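Local structure of SsfS6 (Streptomyces sp. SF2575, 4FZR) at residues V221-T233 / L256-A270. The protein belongs to the erythromycin biosynthesis protein CIII-like family, whose members have the two-domain GT-B fold. Numbering follows the deposited sequence.
Sequences VFEERKQPRLCLT and LSQELPKLGFEVVVA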
ATOM      1  N   VAL A 221      14.225 -17.554   3.877  1.00 67.03           N
ATOM      2  CA  VAL A 221      12.940 -17.712   3.200  1.00 64.92           C
ATOM      3  C   VAL A 221      13.131 -18.083   1.732  1.00 70.36           C
ATOM      4  O   VAL A 221      12.365 -18.873   1.179  1.00 66.57           O
ATOM      5  CB  VAL A 221      12.088 -16.434   3.270  1.00 61.76           C
ATOM      6  CG1 VAL A 221      10.742 -16.658   2.593  1.00 65.87           C
ATOM      7  CG2 VAL A 221      11.889 -16.013   4.711  1.00 60.68           C
ATOM      8  N   PHE A 222      14.155 -17.510   1.108  1.00 66.44           N
ATOM      9  CA  PHE A 222      14.419 -17.753  -0.304  1.00 52.32           C
ATOM     10  C   PHE A 222      15.335 -18.963  -0.517  1.00 57.48           C
ATOM     11  O   PHE A 222      15.419 -19.491  -1.625  1.00 53.56           O
ATOM     12  CB  PHE A 222      15.045 -16.516  -0.952  1.00 51.42           C
ATOM     13  CG  PHE A 222      14.175 -15.290  -0.906  1.00 50.98           C
ATOM     14  CD1 PHE A 222      12.973 -15.254  -1.591  1.00 45.74           C
ATOM     15  CD2 PHE A 222      14.571 -14.163  -0.197  1.00 56.43           C
ATOM     16  CE1 PHE A 222      12.172 -14.124  -1.558  1.00 47.83           C
ATOM     17  CE2 PHE A 222      13.773 -13.029  -0.163  1.00 51.86           C
ATOM     18  CZ  PHE A 222      12.573 -13.010  -0.846  1.00 41.06           C
ATOM     19  N   GLU A 223      16.023 -19.396   0.536  1.00 68.83           N
ATOM     20  CA  GLU A 223      16.915 -20.554   0.437  1.00 75.97           C
ATOM     21  C   GLU A 223      16.163 -21.853   0.726  1.00 67.33           C
ATOM     22  O   GLU A 223      14.944 -21.850   0.891  1.00 66.53           O
ATOM     23  CB  GLU A 223      18.119 -20.405   1.376  1.00 71.52           C
ATOM     24  CG  GLU A 223      19.461 -20.250   0.657  1.00 78.18           C
ATOM     25  CD  GLU A 223      19.798 -21.433  -0.239  1.00 83.61           C
ATOM     26  OE1 GLU A 223      19.862 -22.570   0.272  1.00 83.85           O
ATOM     27  OE2 GLU A 223      20.004 -21.223  -1.455  1.00 77.43           O
ATOM     28  N   GLU A 224      16.897 -22.962   0.782  1.00 78.40           N
ATOM     29  CA  GLU A 224      16.294 -24.283   0.937  1.00 84.94           C
ATOM     30  C   GLU A 224      15.830 -24.572   2.361  1.00 91.01           C
ATOM     31  O   GLU A 224      16.287 -23.949   3.319  1.00 89.82           O
ATOM     32  CB  GLU A 224      17.284 -25.367   0.512  1.00 85.30           C
ATOM     33  CG  GLU A 224      17.623 -25.361  -0.964  1.00 85.66           C
ATOM     34  CD  GLU A 224      18.451 -26.566  -1.366  1.00101.74           C
ATOM     35  OE1 GLU A 224      18.925 -27.286  -0.463  1.00107.49           O
ATOM     36  OE2 GLU A 224      18.623 -26.795  -2.581  1.00101.16           O
ATOM     37  N   ARG A 225      14.917 -25.533   2.483  1.00 92.35           N
ATOM     38  CA  ARG A 225      14.488 -26.036   3.782  1.00 98.27           C
ATOM     39  C   ARG A 225      15.009 -27.460   3.948  1.00 95.58           C
ATOM     40  O   ARG A 225      14.546 -28.379   3.274  1.00 97.62           O
ATOM     41  CB  ARG A 225      12.960 -26.023   3.898  1.00 97.67           C
ATOM     42  CG  ARG A 225      12.279 -24.848   3.209  1.00 91.75           C
ATOM     43  CD  ARG A 225      10.957 -24.503   3.880  1.00 82.51           C
ATOM     44  NE  ARG A 225       9.975 -25.589   3.796  1.00 80.02           N
ATOM     45  CZ  ARG A 225       8.822 -25.530   3.129  1.00 77.61           C
ATOM     46  NH1 ARG A 225       8.460 -24.435   2.467  1.00 69.75           N
ATOM     47  NH2 ARG A 225       8.011 -26.579   3.125  1.00 70.07           N
ATOM     48  N   LYS A 226      15.977 -27.637   4.841  1.00 96.70           N
ATOM     49  CA  LYS A 226      16.589 -28.947   5.050  1.00 97.49           C
ATOM     50  C   LYS A 226      15.806 -29.823   6.032  1.00 86.78           C
ATOM     51  O   LYS A 226      16.186 -30.966   6.287  1.00 88.47           O
ATOM     52  CB  LYS A 226      18.039 -28.794   5.525  1.00 92.26           C
ATOM     53  CG  LYS A 226      19.073 -28.909   4.411  1.00 93.97           C
ATOM     54  CD  LYS A 226      20.480 -28.646   4.928  1.00 93.12           C
ATOM     55  CE  LYS A 226      21.545 -29.151   3.963  1.00 86.35           C
ATOM     56  NZ  LYS A 226      21.407 -28.577   2.596  1.00 80.52           N
ATOM     57  N   GLN A 227      14.716 -29.291   6.576  1.00 89.58           N
ATOM     58  CA  GLN A 227      13.879 -30.048   7.502  1.00 82.38           C
ATOM     59  C   GLN A 227      12.544 -29.342   7.730  1.00 74.75           C
ATOM     60  O   GLN A 227      12.405 -28.157   7.421  1.00 79.72           O
ATOM     61  CB  GLN A 227      14.605 -30.243   8.835  1.00 80.08           C
ATOM     62  CG  GLN A 227      15.082 -28.955   9.481  1.00 76.27           C
ATOM     63  CD  GLN A 227      15.613 -29.179  10.882  1.00 78.14           C
ATOM     64  OE1 GLN A 227      15.255 -30.154  11.546  1.00 58.93           O
ATOM     65  NE2 GLN A 227      16.475 -28.279  11.339  1.00 72.29           N
ATOM     66  N   PRO A 228      11.551 -30.075   8.265  1.00 73.79           N
ATOM     67  CA  PRO A 228      10.235 -29.504   8.577  1.00 70.55           C
ATOM     68  C   PRO A 228      10.342 -28.209   9.376  1.00 64.06           C
ATOM     69  O   PRO A 228      11.020 -28.182  10.404  1.00 58.41           O
ATOM     70  CB  PRO A 228       9.578 -30.595   9.425  1.00 52.56           C
ATOM     71  CG  PRO A 228      10.199 -31.855   8.952  1.00 53.06           C
ATOM     72  CD  PRO A 228      11.616 -31.513   8.586  1.00 67.79           C
ATOM     73  N   ARG A 229       9.681 -27.154   8.908  1.00 51.26           N
ATOM     74  CA  ARG A 229       9.761 -25.856   9.565  1.00 50.78           C
ATOM     75  C   ARG A 229       8.427 -25.455  10.180  1.00 46.01           C
ATOM     76  O   ARG A 229       7.369 -25.651   9.582  1.00 45.30           O
ATOM     77  CB  ARG A 229      10.213 -24.787   8.573  1.00 61.89           C
ATOM     78  CG  ARG A 229      10.516 -23.444   9.221  1.00 55.04           C
ATOM     79  CD  ARG A 229      11.358 -22.559   8.329  1.00 63.28           C
ATOM     80  NE  ARG A 229      12.453 -23.289   7.700  1.00 74.94           N
ATOM     81  CZ  ARG A 229      13.260 -22.772   6.778  1.00 74.43           C
ATOM     82  NH1 ARG A 229      13.095 -21.518   6.369  1.00 61.96           N
ATOM     83  NH2 ARG A 229      14.233 -23.511   6.259  1.00 85.07           N
ATOM     84  N   LEU A 230       8.486 -24.888  11.381  1.00 39.00           N
ATOM     85  CA  LEU A 230       7.282 -24.476  12.088  1.00 41.34           C
ATOM     86  C   LEU A 230       7.384 -23.025  12.535  1.00 43.72           C
ATOM     87  O   LEU A 230       8.427 -22.584  13.020  1.00 45.48           O
ATOM     88  CB  LEU A 230       7.037 -25.390  13.293  1.00 37.05           C
ATOM     89  CG  LEU A 230       5.773 -25.162  14.128  1.00 33.64           C
ATOM     90  CD1 LEU A 230       5.355 -26.467  14.806  1.00 43.74           C
ATOM     91  CD2 LEU A 230       5.992 -24.065  15.168  1.00 30.50           C
ATOM     92  N   CYS A 231       6.291 -22.289  12.367  1.00 35.08           N
ATOM     93  CA  CYS A 231       6.251 -20.883  12.743  1.00 41.72           C
ATOM     94  C   CYS A 231       5.275 -20.692  13.903  1.00 37.48           C
ATOM     95  O   CYS A 231       4.198 -21.288  13.916  1.00 35.83           O
ATOM     96  CB  CYS A 231       5.855 -20.023  11.541  1.00 36.52           C
ATOM     97  SG  CYS A 231       5.463 -18.317  11.961  1.00 38.98           S
ATOM     98  N   LEU A 232       5.646 -19.858  14.872  1.00 41.07           N
ATOM     99  CA  LEU A 232       4.920 -19.802  16.143  1.00 47.83           C
ATOM    100  C   LEU A 232       4.018 -18.568  16.334  1.00 46.32           C
ATOM    101  O   LEU A 232       2.926 -18.679  16.886  1.00 54.84           O
ATOM    102  CB  LEU A 232       5.907 -19.915  17.309  1.00 43.25           C
ATOM    103  CG  LEU A 232       5.293 -20.103  18.699  1.00 43.05           C
ATOM    104  CD1 LEU A 232       4.071 -21.020  18.658  1.00 34.85           C
ATOM    105  CD2 LEU A 232       6.344 -20.653  19.645  1.00 41.98           C
ATOM    106  N   THR A 233       4.471 -17.402  15.893  1.00 39.47           N
ATOM    107  CA  THR A 233       3.694 -16.163  16.051  1.00 57.28           C
ATOM    108  C   THR A 233       2.919 -16.093  17.368  1.00 57.75           C
ATOM    109  O   THR A 233       1.714 -16.357  17.406  1.00 47.19           O
ATOM    110  CB  THR A 233       2.679 -15.978  14.912  1.00 53.54           C
ATOM    111  OG1 THR A 233       1.958 -17.198  14.707  1.00 55.96           O
ATOM    112  CG2 THR A 233       3.383 -15.583  13.636  1.00 59.53           C
ATOM    113  N   LEU A 256       7.000 -23.199  24.324  1.00 56.46           N
ATOM    114  CA  LEU A 256       6.749 -23.835  23.037  1.00 45.17           C
ATOM    115  C   LEU A 256       7.985 -23.714  22.154  1.00 44.36           C
ATOM    116  O   LEU A 256       8.227 -24.554  21.293  1.00 41.54           O
ATOM    117  CB  LEU A 256       5.550 -23.178  22.347  1.00 49.91           C
ATOM    118  CG  LEU A 256       4.191 -23.317  23.038  1.00 50.39           C
ATOM    119  CD1 LEU A 256       3.193 -22.334  22.439  1.00 45.10           C
ATOM    120  CD2 LEU A 256       3.670 -24.741  22.928  1.00 37.50           C
ATOM    121  N   SER A 257       8.769 -22.663  22.380  1.00 40.38           N
ATOM    122  CA  SER A 257       9.972 -22.416  21.590  1.00 48.51           C
ATOM    123  C   SER A 257      11.081 -23.431  21.866  1.00 55.95           C
ATOM    124  O   SER A 257      11.900 -23.714  20.990  1.00 54.97           O
ATOM    125  CB  SER A 257      10.490 -21.000  21.848  1.00 51.13           C
ATOM    126  OG  SER A 257       9.612 -20.034  21.298  1.00 64.17           O
ATOM    127  N   GLN A 258      11.108 -23.976  23.079  1.00 58.76           N
ATOM    128  CA  GLN A 258      12.148 -24.928  23.464  1.00 56.44           C
ATOM    129  C   GLN A 258      11.720 -26.372  23.219  1.00 48.98           C
ATOM    130  O   GLN A 258      12.527 -27.202  22.803  1.00 54.63           O
ATOM    131  CB  GLN A 258      12.525 -24.749  24.940  1.00 59.49           C
ATOM    132  CG  GLN A 258      13.079 -23.370  25.278  1.00 71.73           C
ATOM    133  CD  GLN A 258      13.774 -23.329  26.628  1.00 77.41           C
ATOM    134  OE1 GLN A 258      14.053 -24.366  27.227  1.00 83.93           O
ATOM    135  NE2 GLN A 258      14.059 -22.124  27.109  1.00 78.24           N
ATOM    136  N   GLU A 259      10.446 -26.664  23.464  1.00 44.73           N
ATOM    137  CA  GLU A 259       9.942 -28.033  23.387  1.00 50.89           C
ATOM    138  C   GLU A 259       9.669 -28.472  21.949  1.00 51.41           C
ATOM    139  O   GLU A 259       9.863 -29.637  21.601  1.00 43.69           O
ATOM    140  CB  GLU A 259       8.654 -28.174  24.209  1.00 49.89           C
ATOM    141  CG  GLU A 259       8.749 -27.682  25.653  1.00 52.14           C
ATOM    142  CD  GLU A 259       9.729 -28.481  26.493  1.00 57.16           C
ATOM    143  OE1 GLU A 259       9.312 -29.029  27.535  1.00 62.45           O
ATOM    144  OE2 GLU A 259      10.920 -28.550  26.123  1.00 62.08           O
ATOM    145  N   LEU A 260       9.224 -27.539  21.114  1.00 45.23           N
ATOM    146  CA  LEU A 260       8.741 -27.885  19.777  1.00 46.60           C
ATOM    147  C   LEU A 260       9.809 -28.437  18.834  1.00 39.86           C
ATOM    148  O   LEU A 260       9.518 -29.317  18.022  1.00 40.93           O
ATOM    149  CB  LEU A 260       8.032 -26.691  19.130  1.00 40.27           C
ATOM    150  CG  LEU A 260       6.546 -26.602  19.484  1.00 39.18           C
ATOM    151  CD1 LEU A 260       5.989 -25.218  19.203  1.00 36.65           C
ATOM    152  CD2 LEU A 260       5.761 -27.661  18.716  1.00 41.13           C
ATOM    153  N   PRO A 261      11.045 -27.919  18.922  1.00 42.14           N
ATOM    154  CA  PRO A 261      12.094 -28.481  18.063  1.00 45.90           C
ATOM    155  C   PRO A 261      12.362 -29.960  18.330  1.00 47.29           C
ATOM    156  O   PRO A 261      12.921 -30.646  17.473  1.00 39.56           O
ATOM    157  CB  PRO A 261      13.327 -27.652  18.428  1.00 47.45           C
ATOM    158  CG  PRO A 261      12.782 -26.360  18.928  1.00 47.08           C
ATOM    159  CD  PRO A 261      11.501 -26.712  19.634  1.00 42.34           C
ATOM    160  N   LYS A 262      11.962 -30.443  19.500  1.00 43.71           N
ATOM    161  CA  LYS A 262      12.228 -31.824  19.880  1.00 41.05           C
ATOM    162  C   LYS A 262      11.324 -32.808  19.132  1.00 48.04           C
ATOM    163  O   LYS A 262      11.570 -34.016  19.141  1.00 46.94           O
ATOM    164  CB  LYS A 262      12.080 -31.987  21.392  1.00 39.48           C
ATOM    165  CG  LYS A 262      12.985 -31.051  22.179  1.00 45.50           C
ATOM    166  CD  LYS A 262      12.622 -31.036  23.650  1.00 45.36           C
ATOM    167  CE  LYS A 262      13.482 -30.052  24.431  1.00 42.74           C
ATOM    168  NZ  LYS A 262      13.226 -30.124  25.897  1.00 50.40           N
ATOM    169  N   LEU A 263      10.291 -32.287  18.476  1.00 43.28           N
ATOM    170  CA  LEU A 263       9.409 -33.107  17.648  1.00 41.40           C
ATOM    171  C   LEU A 263       9.954 -33.243  16.227  1.00 48.95           C
ATOM    172  O   LEU A 263       9.340 -33.891  15.378  1.00 48.33           O
ATOM    173  CB  LEU A 263       8.001 -32.506  17.611  1.00 42.37           C
ATOM    174  CG  LEU A 263       7.108 -32.799  18.818  1.00 42.85           C
ATOM    175  CD1 LEU A 263       7.722 -32.272  20.101  1.00 48.69           C
ATOM    176  CD2 LEU A 263       5.724 -32.206  18.603  1.00 42.91           C
ATOM    177  N   GLY A 264      11.104 -32.628  15.972  1.00 44.98           N
ATOM    178  CA  GLY A 264      11.737 -32.701  14.668  1.00 43.09           C
ATOM    179  C   GLY A 264      11.498 -31.459  13.832  1.00 54.77           C
ATOM    180  O   GLY A 264      11.576 -31.504  12.605  1.00 63.28           O
ATOM    181  N   PHE A 265      11.213 -30.344  14.498  1.00 54.63           N
ATOM    182  CA  PHE A 265      10.961 -29.087  13.805  1.00 52.65           C
ATOM    183  C   PHE A 265      12.138 -28.127  13.938  1.00 52.12           C
ATOM    184  O   PHE A 265      12.860 -28.144  14.934  1.00 52.06           O
ATOM    185  CB  PHE A 265       9.708 -28.403  14.361  1.00 39.16           C
ATOM    186  CG  PHE A 265       8.417 -29.083  13.989  1.00 36.81           C
ATOM    187  CD1 PHE A 265       8.028 -29.195  12.665  1.00 38.17           C
ATOM    188  CD2 PHE A 265       7.580 -29.584  14.970  1.00 35.90           C
ATOM    189  CE1 PHE A 265       6.837 -29.813  12.328  1.00 35.93           C
ATOM    190  CE2 PHE A 265       6.388 -30.198  14.639  1.00 36.89           C
ATOM    191  CZ  PHE A 265       6.017 -30.312  13.318  1.00 33.52           C
ATOM    192  N   GLU A 266      12.334 -27.306  12.913  1.00 47.48           N
ATOM    193  CA  GLU A 266      13.134 -26.097  13.046  1.00 52.00           C
ATOM    194  C   GLU A 266      12.161 -24.934  13.206  1.00 50.38           C
ATOM    195  O   GLU A 266      11.308 -24.708  12.347  1.00 47.24           O
ATOM    196  CB  GLU A 266      14.027 -25.884  11.824  1.00 51.14           C
ATOM    197  CG  GLU A 266      14.827 -24.592  11.884  1.00 70.34           C
ATOM    198  CD  GLU A 266      15.445 -24.214  10.551  1.00 74.21           C
ATOM    199  OE1 GLU A 266      14.939 -24.669   9.502  1.00 71.15           O
ATOM    200  OE2 GLU A 266      16.442 -23.461  10.555  1.00 63.78           O
ATOM    201  N   VAL A 267      12.284 -24.199  14.307  1.00 48.27           N
ATOM    202  CA  VAL A 267      11.276 -23.209  14.675  1.00 48.23           C
ATOM    203  C   VAL A 267      11.700 -21.773  14.394  1.00 49.70           C
ATOM    204  O   VAL A 267      12.793 -21.355  14.761  1.00 56.40           O
ATOM    205  CB  VAL A 267      10.917 -23.327  16.173  1.00 46.72           C
ATOM    206  CG1 VAL A 267      10.050 -22.154  16.619  1.00 46.11           C
ATOM    207  CG2 VAL A 267      10.216 -24.648  16.443  1.00 47.75           C
ATOM    208  N   VAL A 268      10.822 -21.020  13.740  1.00 47.85           N
ATOM    209  CA  VAL A 268      10.987 -19.576  13.639  1.00 52.92           C
ATOM    210  C   VAL A 268       9.839 -18.924  14.402  1.00 49.13           C
ATOM    211  O   VAL A 268       8.705 -19.398  14.353  1.00 41.36           O
ATOM    212  CB  VAL A 268      11.009 -19.083  12.173  1.00 47.28           C
ATOM    213  CG1 VAL A 268      12.129 -19.766  11.397  1.00 47.11           C
ATOM    214  CG2 VAL A 268       9.670 -19.325  11.501  1.00 44.76           C
ATOM    215  N   VAL A 269      10.138 -17.852  15.125  1.00 53.28           N
ATOM    216  CA  VAL A 269       9.135 -17.206  15.959  1.00 58.12           C
ATOM    217  C   VAL A 269       8.883 -15.777  15.485  1.00 54.03           C
ATOM    218  O   VAL A 269       9.663 -14.869  15.772  1.00 59.27           O
ATOM    219  CB  VAL A 269       9.566 -17.201  17.437  1.00 53.11           C
ATOM    220  CG1 VAL A 269       8.441 -16.679  18.313  1.00 55.63           C
ATOM    221  CG2 VAL A 269       9.992 -18.606  17.874  1.00 44.58           C
ATOM    222  N   ALA A 270       7.787 -15.590  14.756  1.00 47.12           N
ATOM    223  CA  ALA A 270       7.446 -14.286  14.201  1.00 64.33           C
ATOM    224  C   ALA A 270       6.632 -13.463  15.193  1.00 71.19           C
ATOM    225  O   ALA A 270       5.404 -13.524  15.203  1.00 61.74           O
ATOM    226  CB  ALA A 270       6.681 -14.450  12.897  1.00 59.57           C
TER
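The carbonyl oxygen of L230 accepts the shortest hydrogen bond across the pair, 2.9 Å from V268 N with an N-H...O angle of 162°, and V267 CA adds a weaker CA-H...O contact at 3.4 Å. Three further backbone bonds, E266 N to P228 O, L230 N to E266 O and L232 N to V268 O, continue the alternation that defines a parallel ladder, pairing R229 with E266, L230 with V267 and C231 with V268.

On the face bearing R229, C231, E266 and V268, the side chains of R229 and E266 lie alongside each other with their ends in the same direction. The R229 chain bends at chi3 (-44°), and its NE meets E266 OE1 in a long salt bridge of 3.4 Å. Because guanidinium and carboxylate planes stand nearly perpendicular, this is not a flat two-pronged pairing. R225 CD covers one face of the R229 guanidinium, 4.1 Å from its plane. Further along the same side, T233 CG2 reaches A270 CB at 3.6 Å, beside C231 SG.

The side chains on the L230 side meet mostly through carbon. L230 CD1 sits over one face of the F265 ring, 3.9 Å from the centroid and 14° off the normal, which meets the criterion for a CH-pi contact; the same methyl also touches L260 CD2. Further along, L232 CD2 packs on L256 CB at 3.8 Å.

Strand 229-231, helix 253-259 and strand 266-269 thus form a beta-alpha-beta crossover in the second Rossmann-like sheet, though part of the connection is not modelled. Strand 303-306 flanks 229-231 and 286-289 flanks 266-269. Helix 294-297 covers C231 and V268 through L294 and I297, whereas helix 358-367 packs against L260 and F265.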